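Local atomic coordinates of benzoylformate Decarboxylase (Polynucleobacter necessarius, PDB entry 4K9Q), a protein that binds thiamine diphosphate and a magnesium ion and probably decarboxylates benzoylformate to benzaldehyde and carbon dioxide. Residues 346-351 with 498-503; 452-457 with 522-527. All blocks are in the same frame, centred on the assembly; numbering follows the deposited sequence.

Contact 1 of 2, residues 346-351 with 498-503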
loop_
_atom_site.group_PDB
_atom_site.type_symbol
_atom_site.label_atom_id
_atom_site.label_comp_id
_atom_site.label_asym_id
_atom_site.label_seq_id
_atom_site.Cartn_x
_atom_site.Cartn_y
_atom_site.Cartn_z
ATOM N N THR A 346 5.881 6.181 56.191
ATOM C CA THR A 346 5.938 5.092 57.154
ATOM C C THR A 346 5.243 3.848 56.605
ATOM O O THR A 346 5.392 2.755 57.149
ATOM C CB THR A 346 5.313 5.483 58.517
ATOM O OG1 THR A 346 3.884 5.514 58.418
ATOM C CG2 THR A 346 5.824 6.834 58.983
ATOM N N ALA A 347 4.496 4.015 55.518
ATOM C CA ALA A 347 3.704 2.917 54.978
ATOM C C ALA A 347 4.590 1.901 54.265
ATOM O O ALA A 347 5.553 2.261 53.581
ATOM C CB ALA A 347 2.595 3.435 54.045
ATOM N N MET A 348 4.269 0.628 54.474
ATOM C CA MET A 348 4.928 -0.484 53.799
ATOM C C MET A 348 3.837 -1.441 53.354
ATOM O O MET A 348 2.894 -1.693 54.104
ATOM C CB MET A 348 5.884 -1.209 54.744
ATOM C CG MET A 348 7.270 -0.633 54.781
ATOM S SD MET A 348 8.290 -1.203 53.407
ATOM C CE MET A 348 9.852 -0.458 53.872
ATOM N N PRO A 349 3.940 -1.969 52.127
ATOM C CA PRO A 349 4.981 -1.740 51.118
ATOM C C PRO A 349 5.072 -0.273 50.689
ATOM O O PRO A 349 4.120 0.489 50.858
ATOM C CB PRO A 349 4.513 -2.588 49.928
ATOM C CG PRO A 349 3.531 -3.562 50.488
ATOM C CD PRO A 349 2.870 -2.847 51.624
ATOM N N LEU A 350 6.219 0.098 50.131
ATOM C CA LEU A 350 6.500 1.477 49.753
ATOM C C LEU A 350 5.476 2.023 48.759
ATOM O O LEU A 350 5.073 1.336 47.826
ATOM C CB LEU A 350 7.900 1.577 49.148
ATOM C CG LEU A 350 9.064 1.252 50.087
ATOM C CD1 LEU A 350 10.378 1.298 49.331
ATOM C CD2 LEU A 350 9.063 2.235 51.239
ATOM N N ARG A 351 5.059 3.264 48.978
ATOM C CA ARG A 351 4.114 3.926 48.090
ATOM C C ARG A 351 4.855 4.764 47.058
ATOM O O ARG A 351 5.785 5.496 47.390
ATOM C CB ARG A 351 3.164 4.796 48.904
ATOM C CG ARG A 351 2.312 3.974 49.861
ATOM C CD ARG A 351 1.406 4.856 50.667
ATOM N NE ARG A 351 0.631 4.085 51.632
ATOM C CZ ARG A 351 -0.231 4.630 52.483
ATOM N NH1 ARG A 351 -0.413 5.943 52.483
ATOM N NH2 ARG A 351 -0.905 3.864 53.331
ATOM N N VAL A 498 16.419 -1.997 46.444
ATOM C CA VAL A 498 16.344 -1.285 47.725
ATOM C C VAL A 498 15.013 -1.601 48.399
ATOM O O VAL A 498 14.010 -1.772 47.724
ATOM C CB VAL A 498 16.543 0.235 47.552
ATOM C CG1 VAL A 498 17.948 0.536 47.001
ATOM C CG2 VAL A 498 15.475 0.824 46.638
ATOM N N GLU A 499 15.005 -1.694 49.727
ATOM C CA GLU A 499 13.786 -2.083 50.440
ATOM C C GLU A 499 13.245 -0.994 51.359
ATOM O O GLU A 499 12.168 -1.148 51.937
ATOM C CB GLU A 499 14.016 -3.364 51.252
ATOM C CG GLU A 499 14.374 -4.594 50.423
ATOM C CD GLU A 499 13.180 -5.188 49.696
ATOM O OE1 GLU A 499 12.038 -4.750 49.953
ATOM O OE2 GLU A 499 13.382 -6.097 48.862
ATOM N N THR A 500 13.999 0.090 51.520
ATOM C CA THR A 500 13.523 1.224 52.315
ATOM C C THR A 500 13.811 2.530 51.607
ATOM O O THR A 500 14.654 2.584 50.709
ATOM C CB THR A 500 14.211 1.308 53.699
ATOM O OG1 THR A 500 15.584 1.688 53.534
ATOM C CG2 THR A 500 14.117 -0.023 54.457
ATOM N N LEU A 501 13.137 3.589 52.036
ATOM C CA LEU A 501 13.373 4.912 51.461
ATOM C C LEU A 501 14.778 5.437 51.770
ATOM O O LEU A 501 15.357 6.162 50.969
ATOM C CB LEU A 501 12.294 5.902 51.910
ATOM C CG LEU A 501 10.870 5.592 51.436
ATOM C CD1 LEU A 501 9.899 6.625 51.989
ATOM C CD2 LEU A 501 10.788 5.555 49.904
ATOM N N ASP A 502 15.341 5.069 52.924
ATOM C CA ASP A 502 16.729 5.441 53.204
ATOM C C ASP A 502 17.705 4.714 52.273
ATOM O O ASP A 502 18.677 5.297 51.790
ATOM C CB ASP A 502 17.095 5.194 54.671
ATOM C CG ASP A 502 18.467 5.738 55.021
ATOM O OD1 ASP A 502 19.370 4.939 55.355
ATOM O OD2 ASP A 502 18.653 6.974 54.931
ATOM N N GLU A 503 17.448 3.438 52.018
ATOM C CA GLU A 503 18.268 2.693 51.068
ATOM C C GLU A 503 18.150 3.300 49.673
ATOM O O GLU A 503 19.139 3.402 48.948
ATOM C CB GLU A 503 17.874 1.221 51.043
ATOM C CG GLU A 503 18.300 0.462 52.305
ATOM C CD GLU A 503 17.882 -0.992 52.296
ATOM O OE1 GLU A 503 17.411 -1.483 51.246
ATOM O OE2 GLU A 503 18.031 -1.653 53.349
#

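Contact 2 of 2, residues 452-457 with 522-527. With MG (magnesium ion), chain C; TPP (thiamine diphosphate), chain D.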
loop_
_atom_site.group_PDB
_atom_site.type_symbol
_atom_site.label_atom_id
_atom_site.label_comp_id
_atom_site.label_asym_id
_atom_site.label_seq_id
_atom_site.Cartn_x
_atom_site.Cartn_y
_atom_site.Cartn_z
ATOM N N VAL A 452 15.252 3.863 37.489
ATOM C CA VAL A 452 14.566 3.537 38.730
ATOM C C VAL A 452 13.336 2.729 38.357
ATOM O O VAL A 452 12.419 3.246 37.704
ATOM C CB VAL A 452 14.161 4.793 39.524
ATOM C CG1 VAL A 452 13.501 4.400 40.845
ATOM C CG2 VAL A 452 15.391 5.664 39.787
ATOM N N VAL A 453 13.326 1.460 38.746
ATOM C CA VAL A 453 12.248 0.555 38.359
ATOM C C VAL A 453 11.242 0.375 39.491
ATOM O O VAL A 453 11.581 -0.108 40.574
ATOM C CB VAL A 453 12.786 -0.833 37.943
ATOM C CG1 VAL A 453 11.635 -1.727 37.454
ATOM C CG2 VAL A 453 13.853 -0.705 36.881
ATOM N N PHE A 454 10.005 0.770 39.224
ATOM C CA PHE A 454 8.916 0.644 40.180
ATOM C C PHE A 454 8.299 -0.743 40.084
ATOM O O PHE A 454 7.511 -1.029 39.180
ATOM C CB PHE A 454 7.873 1.743 39.924
ATOM C CG PHE A 454 8.371 3.126 40.259
ATOM C CD1 PHE A 454 9.344 3.738 39.485
ATOM C CD2 PHE A 454 7.863 3.808 41.351
ATOM C CE1 PHE A 454 9.814 5.011 39.803
ATOM C CE2 PHE A 454 8.313 5.084 41.671
ATOM C CZ PHE A 454 9.293 5.685 40.897
ATOM N N GLN A 455 8.670 -1.621 41.008
ATOM C CA GLN A 455 8.273 -3.019 40.891
ATOM C C GLN A 455 7.006 -3.368 41.679
ATOM O O GLN A 455 7.062 -3.623 42.879
ATOM C CB GLN A 455 9.433 -3.949 41.268
ATOM C CG GLN A 455 9.095 -5.409 41.045
ATOM C CD GLN A 455 10.258 -6.330 41.307
ATOM O OE1 GLN A 455 10.820 -6.352 42.403
ATOM N NE2 GLN A 455 10.614 -7.114 40.309
ATOM N N ASN A 456 5.860 -3.383 40.991
ATOM C CA ASN A 456 4.605 -3.840 41.598
ATOM C C ASN A 456 4.186 -5.240 41.139
ATOM O O ASN A 456 3.106 -5.722 41.488
ATOM C CB ASN A 456 3.462 -2.816 41.406
ATOM C CG ASN A 456 3.225 -2.467 39.945
ATOM O OD1 ASN A 456 3.769 -3.112 39.062
ATOM N ND2 ASN A 456 2.412 -1.444 39.691
ATOM N N GLU A 457 5.069 -5.895 40.385
ATOM C CA GLU A 457 4.845 -7.250 39.878
ATOM C C GLU A 457 3.551 -7.401 39.090
ATOM O O GLU A 457 2.908 -8.449 39.140
ATOM C CB GLU A 457 4.917 -8.275 41.022
ATOM C CG GLU A 457 6.225 -8.161 41.773
ATOM C CD GLU A 457 6.499 -9.341 42.684
ATOM O OE1 GLU A 457 5.644 -9.640 43.538
ATOM O OE2 GLU A 457 7.571 -9.965 42.537
ATOM N N VAL A 522 12.914 -0.818 42.978
ATOM C CA VAL A 522 12.154 -0.417 44.148
ATOM C C VAL A 522 10.836 -1.193 44.201
ATOM O O VAL A 522 9.938 -0.956 43.392
ATOM C CB VAL A 522 11.841 1.091 44.115
ATOM C CG1 VAL A 522 11.241 1.536 45.457
ATOM C CG2 VAL A 522 13.095 1.889 43.776
ATOM N N PRO A 523 10.719 -2.147 45.135
ATOM C CA PRO A 523 9.427 -2.820 45.300
ATOM C C PRO A 523 8.401 -1.837 45.854
ATOM O O PRO A 523 8.689 -1.130 46.827
ATOM C CB PRO A 523 9.716 -3.911 46.339
ATOM C CG PRO A 523 11.194 -3.974 46.471
ATOM C CD PRO A 523 11.733 -2.637 46.081
ATOM N N ILE A 524 7.225 -1.769 45.237
ATOM C CA ILE A 524 6.181 -0.882 45.717
ATOM C C ILE A 524 4.896 -1.658 45.943
ATOM O O ILE A 524 4.764 -2.810 45.514
ATOM C CB ILE A 524 5.920 0.295 44.746
ATOM C CG1 ILE A 524 5.546 -0.224 43.352
ATOM C CG2 ILE A 524 7.153 1.210 44.689
ATOM C CD1 ILE A 524 4.944 0.840 42.435
ATOM N N THR A 525 3.955 -1.021 46.625
ATOM C CA THR A 525 2.637 -1.586 46.816
ATOM C C THR A 525 2.023 -1.965 45.471
ATOM O O THR A 525 2.287 -1.312 44.446
ATOM C CB THR A 525 1.726 -0.594 47.550
ATOM O OG1 THR A 525 0.421 -1.160 47.710
ATOM C CG2 THR A 525 1.641 0.722 46.778
ATOM N N LYS A 526 1.232 -3.037 45.489
ATOM C CA LYS A 526 0.499 -3.497 44.318
ATOM C C LYS A 526 -0.844 -2.792 44.229
ATOM O O LYS A 526 -1.535 -2.890 43.212
ATOM C CB LYS A 526 0.302 -5.018 44.357
ATOM C CG LYS A 526 1.602 -5.816 44.410
ATOM C CD LYS A 526 1.344 -7.315 44.532
ATOM C CE LYS A 526 1.408 -8.034 43.185
ATOM N NZ LYS A 526 0.308 -7.677 42.242
ATOM N N GLU A 527 -1.215 -2.075 45.288
ATOM C CA GLU A 527 -2.455 -1.320 45.270
ATOM C C GLU A 527 -2.321 -0.226 44.229
ATOM O O GLU A 527 -1.228 0.300 44.005
ATOM C CB GLU A 527 -2.789 -0.730 46.644
ATOM C CG GLU A 527 -2.976 -1.775 47.748
ATOM C CD GLU A 527 -3.978 -2.865 47.385
ATOM O OE1 GLU A 527 -5.020 -2.546 46.776
ATOM O OE2 GLU A 527 -3.723 -4.045 47.708
HETATM MG MG MG C . 4.217 -2.699 36.962
HETATM N "N1'" TPP D . 2.645 -3.473 24.284
HETATM C "C2'" TPP D . 3.214 -2.303 23.805
HETATM C CM2 TPP D . 4.364 -2.357 22.843
HETATM N "N3'" TPP D . 2.725 -1.069 24.189
HETATM C "C4'" TPP D . 1.667 -0.994 25.061
HETATM N "N4'" TPP D . 1.191 0.197 25.415
HETATM C "C5'" TPP D . 1.110 -2.165 25.577
HETATM C "C6'" TPP D . 1.586 -3.413 25.176
HETATM C "C7'" TPP D . -0.052 -2.084 26.532
HETATM N N3 TPP D . 0.232 -1.602 27.877
HETATM C C2 TPP D . -0.033 -0.318 28.326
HETATM S S1 TPP D . 0.349 -0.068 29.870
HETATM C C5 TPP D . 0.859 -1.593 30.032
HETATM C C4 TPP D . 0.743 -2.364 28.879
HETATM C CM4 TPP D . 1.142 -3.813 28.743
HETATM C C6 TPP D . 1.351 -1.991 31.395
HETATM C C7 TPP D . 2.570 -1.232 31.893
HETATM O O7 TPP D . 2.993 -1.937 33.037
HETATM P PA TPP D . 4.220 -1.422 33.939
HETATM O O1A TPP D . 5.318 -0.940 33.035
HETATM O O2A TPP D . 4.696 -2.516 34.841
HETATM O O3A TPP D . 3.646 -0.110 34.670
HETATM P PB TPP D . 2.560 -0.020 35.853
HETATM O O1B TPP D . 1.244 0.248 35.197
HETATM O O2B TPP D . 2.986 1.146 36.717
HETATM O O3B TPP D . 2.488 -1.301 36.621
HETATM O O HOH W 1 5.318 -0.723 37.593
HETATM O O HOH W 2 5.945 -5.329 45.092
HETATM O O HOH W 3 1.168 -0.238 42.228
#

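Contact 1 of 2, residues 346-351 with 498-503
Leu350 and Leu501 meet where the loop leading into helix 352-361 runs past the N-terminal turn of helix 501-513, two helices of the C-terminal thiamine diphosphate-binding domain, an α/β fold around a parallel sheet. Leu350 CB points at the opposite segment. From CG the two methyls part. CD2 lies against the branch of Leu501, 3.8 Å from CG and 4.0 Å from CD2 of that residue, and the two side chains run by one another in opposite senses. CD1 turns instead to the backbone before the helix, 4.0 Å from Glu499 O. Val522 of strand 517-523 also packs on Leu350, while Leu501 continues onto Ala354, Val355 and Val358 of helix 352-361, which extends this small apolar patch from loop to helix.

Met348, which precedes the cis peptide bond to Pro349, approaches from the more exposed flank. Its chain bends at chi2, and CE reaches the carbonyl of Glu499, with CE 3.1 Å from Glu499 O; SD stays farther off. CE also comes within 4.3 Å of Thr500 CG2.

The turn receiving these side chains is held by its own side chains. Thr500 is the N-cap of helix 501-513: its OG1 accepts from Glu503 N. The Glu503 carboxylate in turn accepts from the residue before the cap: Glu499 N donates to Glu503 OE1 over 2.9 Å, reaching that oxygen from above the carboxylate plane, 37° out of it.

Contact 2 of 2, residues 452-457 with 522-527
Asn456, flanked at CB by Ile524 and Thr525, turns its amide to the cofactor and its metal from just past the end of strand 449-455. CG sits between the backbone N and the carbonyl carbon (chi1 56°), and the amide beyond it uses both its ends: OD1 binds the magnesium ion at 2.2 Å, and ND2 donates to O3B of thiamine diphosphate, a phosphate oxygen that binds the same metal. Asp429 and Glu458 O complete the protein ligands; O2A of the cofactor and a water fill the remaining places. That water also donates to Phe454 O.

On its other side, Asn456 CB rests 3.6 Å from Thr525 O and against Ile524 CG1. Ile524 CD1 reaches on to Phe454 CB, 4.0 Å away, so the isoleucine touches both the last part of the strand and the metal-binding residue.

The strands themselves pair in parallel, Phe454 with Val522 and Gln455 with Pro523. Val522 N donates to Val453 O, Gln455 N to Val522 O, and Ile524 N to Gln455 O at 3.0 Å, the last donor standing 49° above the carbonyl plane. Pro523 adds a CA-H...O contact to the same Gln455 O. Val452 CG1 meets Val522 CG2 at 3.9 Å.

Lys526 folds over the peptide after Asn456, its CG 3.3 Å from Asn456 O, and carries NZ to a salt bridge with Glu458. A second water accepts from Asn456 ND2 and donates to Thr525 O and Glu527 O. The amide thus has partners for both N-H groups, which should fix its rotation and keep OD1 turned to the metal.

From the N terminus, the chain completes its first two α/β regions before reaching 346-351, ahead of helix 352-361. It then builds the strands of the third sheet, passing 452-457 at the end of strand 449-455. Segment 498-503 closes contact 1, a loop of 146 intervening residues; after helix 501-513, strand 517-523 delivers 522-527 and closes contact 2 across 64. The two loops cross, and a probable hydrogen bond from Thr525 N to Leu350 O, 2.9 Å, joins them. Contact 1 brings together the starts of helices 352-361 and 501-513; contact 2 joins the C-terminal ends of two neighbouring inner strands, where the magnesium ion is bound.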